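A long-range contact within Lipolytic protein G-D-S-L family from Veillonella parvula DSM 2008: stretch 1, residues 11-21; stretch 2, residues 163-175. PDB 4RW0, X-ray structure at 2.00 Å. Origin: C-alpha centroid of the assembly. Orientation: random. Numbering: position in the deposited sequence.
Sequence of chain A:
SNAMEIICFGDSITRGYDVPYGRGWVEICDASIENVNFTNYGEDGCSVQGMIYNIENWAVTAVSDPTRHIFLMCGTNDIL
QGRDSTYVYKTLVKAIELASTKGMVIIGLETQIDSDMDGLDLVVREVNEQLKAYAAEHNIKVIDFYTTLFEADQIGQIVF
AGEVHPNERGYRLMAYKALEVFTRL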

ATOM      1  N   ASP A  11      -6.504   0.782  -1.819  1.00 19.96           N
ATOM      2  CA  ASP A  11      -7.482   1.713  -2.163  1.00 20.28           C
ATOM      3  C   ASP A  11      -7.039   2.555  -3.422  1.00 18.92           C
ATOM      4  O   ASP A  11      -6.306   2.094  -4.268  1.00 19.50           O
ATOM      5  N   SER A  12      -7.488   3.777  -3.521  1.00 18.24           N
ATOM      6  CA  SER A  12      -7.178   4.588  -4.719  1.00 21.92           C
ATOM      7  C   SER A  12      -5.721   4.971  -4.828  1.00 22.70           C
ATOM      8  O   SER A  12      -5.230   5.219  -5.908  1.00 20.55           O
ATOM      9  N   ILE A  13      -4.983   4.903  -3.724  1.00 21.47           N
ATOM     10  CA  ILE A  13      -3.570   5.265  -3.726  1.00 24.76           C
ATOM     11  C   ILE A  13      -2.737   4.076  -4.204  1.00 23.63           C
ATOM     12  O   ILE A  13      -1.622   4.229  -4.666  1.00 27.48           O
ATOM     13  N   THR A  14      -3.267   2.868  -4.109  1.00 20.18           N
ATOM     14  CA  THR A  14      -2.671   1.754  -4.788  1.00 20.39           C
ATOM     15  C   THR A  14      -3.162   1.669  -6.283  1.00 20.23           C
ATOM     16  O   THR A  14      -2.408   1.280  -7.194  1.00 20.17           O
ATOM     17  N   ARG A  15      -4.426   1.962  -6.516  1.00 19.75           N
ATOM     18  CA  ARG A  15      -4.996   1.918  -7.906  1.00 20.75           C
ATOM     19  C   ARG A  15      -4.267   2.990  -8.787  1.00 20.33           C
ATOM     20  O   ARG A  15      -3.973   2.749  -9.940  1.00 21.53           O
ATOM     21  N   GLY A  16      -3.933   4.128  -8.216  1.00 20.11           N
ATOM     22  CA  GLY A  16      -3.317   5.240  -8.964  1.00 22.18           C
ATOM     23  C   GLY A  16      -4.235   6.383  -9.407  1.00 22.74           C
ATOM     24  O   GLY A  16      -4.159   6.841 -10.533  1.00 26.36           O
ATOM     25  N   TYR A  17      -5.114   6.806  -8.511  1.00 21.78           N
ATOM     26  CA  TYR A  17      -5.980   7.895  -8.722  1.00 23.39           C
ATOM     27  C   TYR A  17      -5.118   9.135  -8.477  1.00 24.97           C
ATOM     28  O   TYR A  17      -4.450   9.254  -7.386  1.00 27.91           O
ATOM     29  N   ASP A  18      -5.106  10.070  -9.394  1.00 22.29           N
ATOM     30  CA  ASP A  18      -5.935  10.198 -10.606  1.00 25.67           C
ATOM     31  C   ASP A  18      -4.974  10.624 -11.803  1.00 25.09           C
ATOM     32  O   ASP A  18      -4.897  11.766 -12.223  1.00 27.36           O
ATOM     33  N   VAL A  19      -4.131   9.726 -12.226  1.00 22.94           N
ATOM     34  CA  VAL A  19      -3.119  10.010 -13.211  1.00 22.07           C
ATOM     35  C   VAL A  19      -3.325   8.954 -14.308  1.00 23.76           C
ATOM     36  O   VAL A  19      -4.030   7.951 -14.087  1.00 20.55           O
ATOM     37  N   PRO A  20      -2.762   9.187 -15.482  1.00 23.22           N
ATOM     38  CA  PRO A  20      -2.969   8.209 -16.561  1.00 24.33           C
ATOM     39  C   PRO A  20      -2.457   6.818 -16.230  1.00 23.10           C
ATOM     40  O   PRO A  20      -1.509   6.634 -15.463  1.00 20.26           O
ATOM     41  N   TYR A  21      -3.122   5.797 -16.781  1.00 22.43           N
ATOM     42  CA  TYR A  21      -2.727   4.434 -16.582  1.00 21.74           C
ATOM     43  C   TYR A  21      -1.320   4.295 -17.025  1.00 23.54           C
ATOM     44  O   TYR A  21      -0.990   4.682 -18.100  1.00 23.24           O
ATOM     45  N   GLU A 163      -5.860  16.537  -0.375  1.00 23.88           N
ATOM     46  CA  GLU A 163      -5.692  16.108   1.014  1.00 26.70           C
ATOM     47  C   GLU A 163      -5.032  14.771   1.199  1.00 25.07           C
ATOM     48  O   GLU A 163      -4.365  14.586   2.212  1.00 24.38           O
ATOM     49  N   VAL A 164      -5.187  13.820   0.255  1.00 23.68           N
ATOM     50  CA  VAL A 164      -4.460  12.541   0.375  1.00 23.57           C
ATOM     51  C   VAL A 164      -3.774  11.996  -0.883  1.00 20.88           C
ATOM     52  O   VAL A 164      -2.799  11.244  -0.806  1.00 20.97           O
ATOM     53  N   HIS A 165      -4.290  12.350  -2.036  1.00 20.99           N
ATOM     54  CA  HIS A 165      -3.797  11.730  -3.283  1.00 21.38           C
ATOM     55  C   HIS A 165      -2.494  12.309  -3.774  1.00 20.69           C
ATOM     56  O   HIS A 165      -2.391  13.532  -3.936  1.00 19.02           O
ATOM     57  N   PRO A 166      -1.517  11.434  -4.011  1.00 18.46           N
ATOM     58  CA  PRO A 166      -0.317  11.880  -4.656  1.00 19.74           C
ATOM     59  C   PRO A 166      -0.586  12.443  -6.041  1.00 19.98           C
ATOM     60  O   PRO A 166      -1.567  12.057  -6.702  1.00 19.82           O
ATOM     61  N   ASN A 167       0.227  13.395  -6.489  1.00 19.30           N
ATOM     62  CA  ASN A 167       0.274  13.742  -7.912  1.00 17.71           C
ATOM     63  C   ASN A 167       1.319  12.818  -8.611  1.00 16.71           C
ATOM     64  O   ASN A 167       1.864  11.959  -7.977  1.00 15.90           O
ATOM     65  N   GLU A 168       1.607  13.033  -9.908  1.00 17.72           N
ATOM     66  CA  GLU A 168       2.538  12.174 -10.661  1.00 16.78           C
ATOM     67  C   GLU A 168       3.897  12.131 -10.048  1.00 18.30           C
ATOM     68  O   GLU A 168       4.558  11.111 -10.085  1.00 16.48           O
ATOM     69  N   ARG A 169       4.371  13.252  -9.484  1.00 16.95           N
ATOM     70  CA  ARG A 169       5.699  13.238  -8.847  1.00 16.69           C
ATOM     71  C   ARG A 169       5.685  12.366  -7.632  1.00 16.27           C
ATOM     72  O   ARG A 169       6.610  11.615  -7.392  1.00 17.76           O
ATOM     73  N   GLY A 170       4.623  12.467  -6.859  1.00 17.53           N
ATOM     74  CA  GLY A 170       4.499  11.664  -5.652  1.00 18.54           C
ATOM     75  C   GLY A 170       4.449  10.186  -5.992  1.00 17.42           C
ATOM     76  O   GLY A 170       5.035   9.393  -5.333  1.00 18.04           O
ATOM     77  N   TYR A 171       3.756   9.840  -7.091  1.00 16.03           N
ATOM     78  CA  TYR A 171       3.731   8.411  -7.522  1.00 15.18           C
ATOM     79  C   TYR A 171       5.099   7.930  -8.011  1.00 15.95           C
ATOM     80  O   TYR A 171       5.482   6.775  -7.743  1.00 15.82           O
ATOM     81  N   ARG A 172       5.904   8.806  -8.679  1.00 16.21           N
ATOM     82  CA  ARG A 172       7.241   8.370  -9.075  1.00 16.67           C
ATOM     83  C   ARG A 172       8.101   8.072  -7.842  1.00 18.01           C
ATOM     84  O   ARG A 172       8.760   7.012  -7.781  1.00 18.77           O
ATOM     85  N   LEU A 173       8.077   8.972  -6.845  1.00 18.87           N
ATOM     86  CA  LEU A 173       8.881   8.779  -5.648  1.00 18.93           C
ATOM     87  C   LEU A 173       8.466   7.500  -4.893  1.00 20.40           C
ATOM     88  O   LEU A 173       9.294   6.764  -4.385  1.00 19.17           O
HETATM   89  N   MSE A 174       7.169   7.215  -4.886  1.00 18.91           N
HETATM   90  CA  MSE A 174       6.666   5.977  -4.240  1.00 18.49           C
HETATM   91  C   MSE A 174       7.166   4.798  -4.984  1.00 17.57           C
HETATM   92  O   MSE A 174       7.608   3.876  -4.390  1.00 20.09           O
ATOM     93  N   ALA A 175       7.157   4.844  -6.312  1.00 18.46           N
ATOM     94  CA  ALA A 175       7.628   3.714  -7.138  1.00 20.91           C
ATOM     95  C   ALA A 175       9.092   3.405  -6.840  1.00 21.95           C
ATOM     96  O   ALA A 175       9.451   2.264  -6.673  1.00 19.61           O
TER

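The apolar centre of this contact is built around I13, whose CA lies 6.5 Å from the CA of H165. Its CA-to-CB bond runs sideways to the second stretch, but with chi1 at m and chi2 at t the end of the side chain comes nearer and meets several partners at once. I13 CG1 lies 4.0 Å from P166 CD and 3.9 Å from H165 CD2, I13 CD1 is 4.4 Å from V164 CB, and I13 CG2 is 3.9 Å from M174 CE. A branched aliphatic chain suits this place because its separate carbons can touch a proline ring, a valine and the tip of a long flexible residue together. That last partner is selenomethionine; its CA-to-CB bond points toward the first stretch, and its m, t, p rotamer brings the terminal methyl to the isoleucine.

Next to this cluster stands Y171, which also points toward the first stretch, from the helix that begins at E168. Its chi1 is m, and the ring reaches across so that both its carbon frame and its hydroxyl find partners. V19, likewise directed toward the other stretch and in the m rotamer, places CG2 4.0 Å from Y171 CD2, while V19 CG1 packs 3.7 Å from the aliphatic E168 CG. The glutamate, with chi1 at m and chi2 at t, thus lends its CG methylene to the packing. Beyond it, P20 CD approaches E168 OE2 at 3.9 Å, a marginal contact at the exposed margin of the interface.

The tyrosine hydroxyl crosses into polar territory: Y171 OH donates to Y17 O at 2.6 Å, a short hydrogen bond to a backbone carbonyl that lies near the plane of the ring. Y171 OH also lies 3.6 Å from G16 CA. G16 has positive phi as the chain leaves the short helix, and a CB there would be jammed against the preceding carbonyl oxygen, so glycine fits the turn for backbone reasons alone.

H165 joins the apolar and polar sides. With chi1 at m its imidazole comes nearer to the first stretch, and the edge of the Y17 ring is set toward its face, with ring centroids 4.6 Å apart and planes at 54°. The t rotamer of Y17 brings Y17 CD2 to 3.5 Å from H165 CE1. At the imidazole's edge, S12 OG and H165 NE2 form a hydrogen bond of 2.8 Å. S12, with chi1 at p, is small enough to present its hydroxyl close to the backbone. A serine–histidine pair of this kind is familiar from the catalytic centres of lipolytic enzymes.

One water completes the polar edge. The water O accepts from D18 N at 3.0 Å and donates to P166 O at 2.8 Å, bridging the two backbones beside the cis peptide that precedes D18. Within the second stretch, N167 turns its CA-to-CB bond away from the contact and caps the helix carrying Y171: N167 OD1 accepts from G170 N at 3.0 Å and, weakly, from R169 N at 2.9 Å.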

ATOM      1  CB  ASP A  11      -7.832   2.532  -0.949  1.00 20.90           C
ATOM      2  CG  ASP A  11      -6.624   3.370  -0.430  1.00 26.12           C
ATOM      3  OD1 ASP A  11      -5.600   3.567  -1.190  1.00 26.66           O
ATOM      4  OD2 ASP A  11      -6.659   3.684   0.796  1.00 27.68           O
ATOM      5  CB  SER A  12      -8.093   5.789  -4.723  1.00 23.77           C
ATOM      6  OG  SER A  12      -7.728   6.496  -3.576  1.00 30.17           O
ATOM      7  CB  ILE A  13      -3.135   5.773  -2.321  1.00 25.25           C
ATOM      8  CG1 ILE A  13      -3.805   7.116  -2.026  1.00 27.90           C
ATOM      9  CG2 ILE A  13      -1.635   5.960  -2.224  1.00 28.77           C
ATOM     10  CD1 ILE A  13      -3.611   7.619  -0.610  1.00 30.57           C
ATOM     11  CB  THR A  14      -3.023   0.465  -4.032  1.00 20.64           C
ATOM     12  OG1 THR A  14      -2.317   0.476  -2.786  1.00 24.53           O
ATOM     13  CG2 THR A  14      -2.689  -0.774  -4.834  1.00 21.56           C
ATOM     14  CB  ARG A  15      -6.472   2.233  -7.894  1.00 23.50           C
ATOM     15  CG  ARG A  15      -7.278   1.648  -9.025  1.00 25.64           C
ATOM     16  CD  ARG A  15      -7.357   2.583 -10.184  1.00 31.81           C
ATOM     17  NE  ARG A  15      -8.148   3.804  -9.960  1.00 30.92           N
ATOM     18  CZ  ARG A  15      -8.055   4.876 -10.764  1.00 31.29           C
ATOM     19  NH1 ARG A  15      -7.247   4.888 -11.823  1.00 29.43           N
ATOM     20  NH2 ARG A  15      -8.731   5.974 -10.509  1.00 31.94           N
ATOM     21  CB  TYR A  17      -7.149   7.875  -7.719  1.00 24.90           C
ATOM     22  CG  TYR A  17      -8.145   9.011  -7.851  1.00 24.99           C
ATOM     23  CD1 TYR A  17      -9.255   8.897  -8.677  1.00 29.34           C
ATOM     24  CD2 TYR A  17      -7.984  10.176  -7.140  1.00 26.72           C
ATOM     25  CE1 TYR A  17     -10.168   9.936  -8.787  1.00 34.00           C
ATOM     26  CE2 TYR A  17      -8.876  11.236  -7.257  1.00 29.67           C
ATOM     27  CZ  TYR A  17      -9.961  11.094  -8.077  1.00 34.27           C
ATOM     28  OH  TYR A  17     -10.836  12.117  -8.216  1.00 39.35           O
ATOM     29  CB  ASP A  18      -6.864  11.392 -10.322  1.00 32.63           C
ATOM     30  CG  ASP A  18      -7.744  11.742 -11.494  1.00 42.44           C
ATOM     31  OD1 ASP A  18      -7.957  10.845 -12.340  1.00 44.92           O
ATOM     32  OD2 ASP A  18      -8.192  12.902 -11.574  1.00 41.77           O
ATOM     33  CB  VAL A  19      -1.723   9.907 -12.612  1.00 21.76           C
ATOM     34  CG1 VAL A  19      -1.546  10.934 -11.490  1.00 21.03           C
ATOM     35  CG2 VAL A  19      -1.461   8.484 -12.074  1.00 22.44           C
ATOM     36  CB  PRO A  20      -2.212   8.826 -17.755  1.00 25.90           C
ATOM     37  CG  PRO A  20      -2.236  10.319 -17.482  1.00 27.14           C
ATOM     38  CD  PRO A  20      -2.048  10.409 -15.961  1.00 24.95           C
ATOM     39  CB  TYR A  21      -3.672   3.423 -17.362  1.00 24.48           C
ATOM     40  CG  TYR A  21      -3.270   1.985 -17.079  1.00 22.75           C
ATOM     41  CD1 TYR A  21      -3.666   1.335 -15.895  1.00 23.87           C
ATOM     42  CD2 TYR A  21      -2.457   1.302 -17.945  1.00 27.95           C
ATOM     43  CE1 TYR A  21      -3.229   0.042 -15.597  1.00 22.23           C
ATOM     44  CE2 TYR A  21      -2.042   0.007 -17.671  1.00 28.12           C
ATOM     45  CZ  TYR A  21      -2.472  -0.619 -16.501  1.00 23.74           C
ATOM     46  OH  TYR A  21      -1.972  -1.848 -16.244  1.00 27.73           O
ATOM     47  CB  GLU A 163      -7.036  16.190   1.767  1.00 30.49           C
ATOM     48  CG  GLU A 163      -8.132  15.378   1.178  1.00 37.31           C
ATOM     49  CD  GLU A 163      -9.289  15.133   2.164  1.00 51.66           C
ATOM     50  OE1 GLU A 163     -10.197  14.313   1.842  1.00 53.93           O
ATOM     51  OE2 GLU A 163      -9.240  15.680   3.293  1.00 53.10           O
ATOM     52  CB  VAL A 164      -5.354  11.387   0.934  1.00 27.19           C
ATOM     53  CG1 VAL A 164      -5.774  11.716   2.353  1.00 28.91           C
ATOM     54  CG2 VAL A 164      -6.580  11.124   0.060  1.00 27.87           C
ATOM     55  CB  HIS A 165      -4.844  11.830  -4.382  1.00 22.58           C
ATOM     56  CG  HIS A 165      -5.996  10.926  -4.139  1.00 25.05           C
ATOM     57  ND1 HIS A 165      -7.268  11.394  -3.948  1.00 28.27           N
ATOM     58  CD2 HIS A 165      -6.048   9.589  -3.953  1.00 30.12           C
ATOM     59  CE1 HIS A 165      -8.068  10.377  -3.667  1.00 28.67           C
ATOM     60  NE2 HIS A 165      -7.349   9.279  -3.659  1.00 29.99           N
ATOM     61  CB  PRO A 166       0.558  10.616  -4.702  1.00 20.93           C
ATOM     62  CG  PRO A 166      -0.001   9.711  -3.627  1.00 22.57           C
ATOM     63  CD  PRO A 166      -1.485   9.985  -3.682  1.00 20.15           C
ATOM     64  CB  ASN A 167       0.582  15.241  -8.099  1.00 18.14           C
ATOM     65  CG  ASN A 167       1.962  15.595  -7.631  1.00 19.52           C
ATOM     66  OD1 ASN A 167       2.872  14.753  -7.575  1.00 19.76           O
ATOM     67  ND2 ASN A 167       2.152  16.866  -7.311  1.00 21.74           N
ATOM     68  CB  GLU A 168       2.677  12.636 -12.104  1.00 17.30           C
ATOM     69  CG  GLU A 168       1.536  12.174 -13.044  1.00 17.55           C
ATOM     70  CD  GLU A 168       1.819  12.449 -14.520  1.00 20.33           C
ATOM     71  OE1 GLU A 168       2.966  12.191 -15.029  1.00 22.01           O
ATOM     72  OE2 GLU A 168       0.877  12.874 -15.239  1.00 25.90           O
ATOM     73  CB  ARG A 169       6.184  14.686  -8.510  1.00 18.98           C
ATOM     74  CG  ARG A 169       7.537  14.689  -7.755  1.00 20.04           C
ATOM     75  CD  ARG A 169       8.092  16.075  -7.411  1.00 21.12           C
ATOM     76  NE  ARG A 169       8.469  16.806  -8.602  1.00 21.08           N
ATOM     77  CZ  ARG A 169       7.764  17.695  -9.192  1.00 21.24           C
ATOM     78  NH1 ARG A 169       6.600  18.082  -8.716  1.00 27.49           N
ATOM     79  NH2 ARG A 169       8.241  18.238 -10.307  1.00 24.72           N
ATOM     80  CB  TYR A 171       2.657   8.206  -8.570  1.00 16.65           C
ATOM     81  CG  TYR A 171       1.223   8.111  -8.028  1.00 17.78           C
ATOM     82  CD1 TYR A 171       0.947   7.218  -7.043  1.00 21.27           C
ATOM     83  CD2 TYR A 171       0.188   8.892  -8.505  1.00 17.14           C
ATOM     84  CE1 TYR A 171      -0.324   7.126  -6.496  1.00 23.14           C
ATOM     85  CE2 TYR A 171      -1.137   8.792  -8.011  1.00 19.28           C
ATOM     86  CZ  TYR A 171      -1.373   7.889  -6.997  1.00 21.73           C
ATOM     87  OH  TYR A 171      -2.617   7.652  -6.439  1.00 23.39           O
ATOM     88  CB  ARG A 172       7.946   9.389  -9.968  1.00 17.48           C
ATOM     89  CG  ARG A 172       7.309   9.603 -11.302  1.00 18.91           C
ATOM     90  CD  ARG A 172       8.283  10.318 -12.255  1.00 21.32           C
ATOM     91  NE  ARG A 172       8.584  11.670 -11.792  1.00 20.74           N
ATOM     92  CZ  ARG A 172       7.861  12.745 -12.001  1.00 20.89           C
ATOM     93  NH1 ARG A 172       6.777  12.731 -12.773  1.00 19.74           N
ATOM     94  NH2 ARG A 172       8.289  13.915 -11.525  1.00 20.90           N
ATOM     95  CB  LEU A 173       8.788   9.987  -4.729  1.00 20.83           C
ATOM     96  CG  LEU A 173       9.419  11.290  -5.299  1.00 24.33           C
ATOM     97  CD1 LEU A 173       9.236  12.497  -4.373  1.00 25.86           C
ATOM     98  CD2 LEU A 173      10.887  11.113  -5.600  1.00 24.30           C
HETATM   99  CB  MSE A 174       5.125   6.032  -4.178  1.00 18.33           C
HETATM  100  CG  MSE A 174       4.536   6.968  -3.167  1.00 20.17           C
HETATM  101 SE   MSE A 174       2.552   6.943  -3.269  1.00 21.73          SE
HETATM  102  CE  MSE A 174       2.153   5.157  -2.497  1.00 23.38           C
ATOM    103  CB  ALA A 175       7.470   4.048  -8.642  1.00 19.67           C
TER
HETATM  104  O   HOH W   1      -3.819  12.552  -8.311  1.00 20.68           O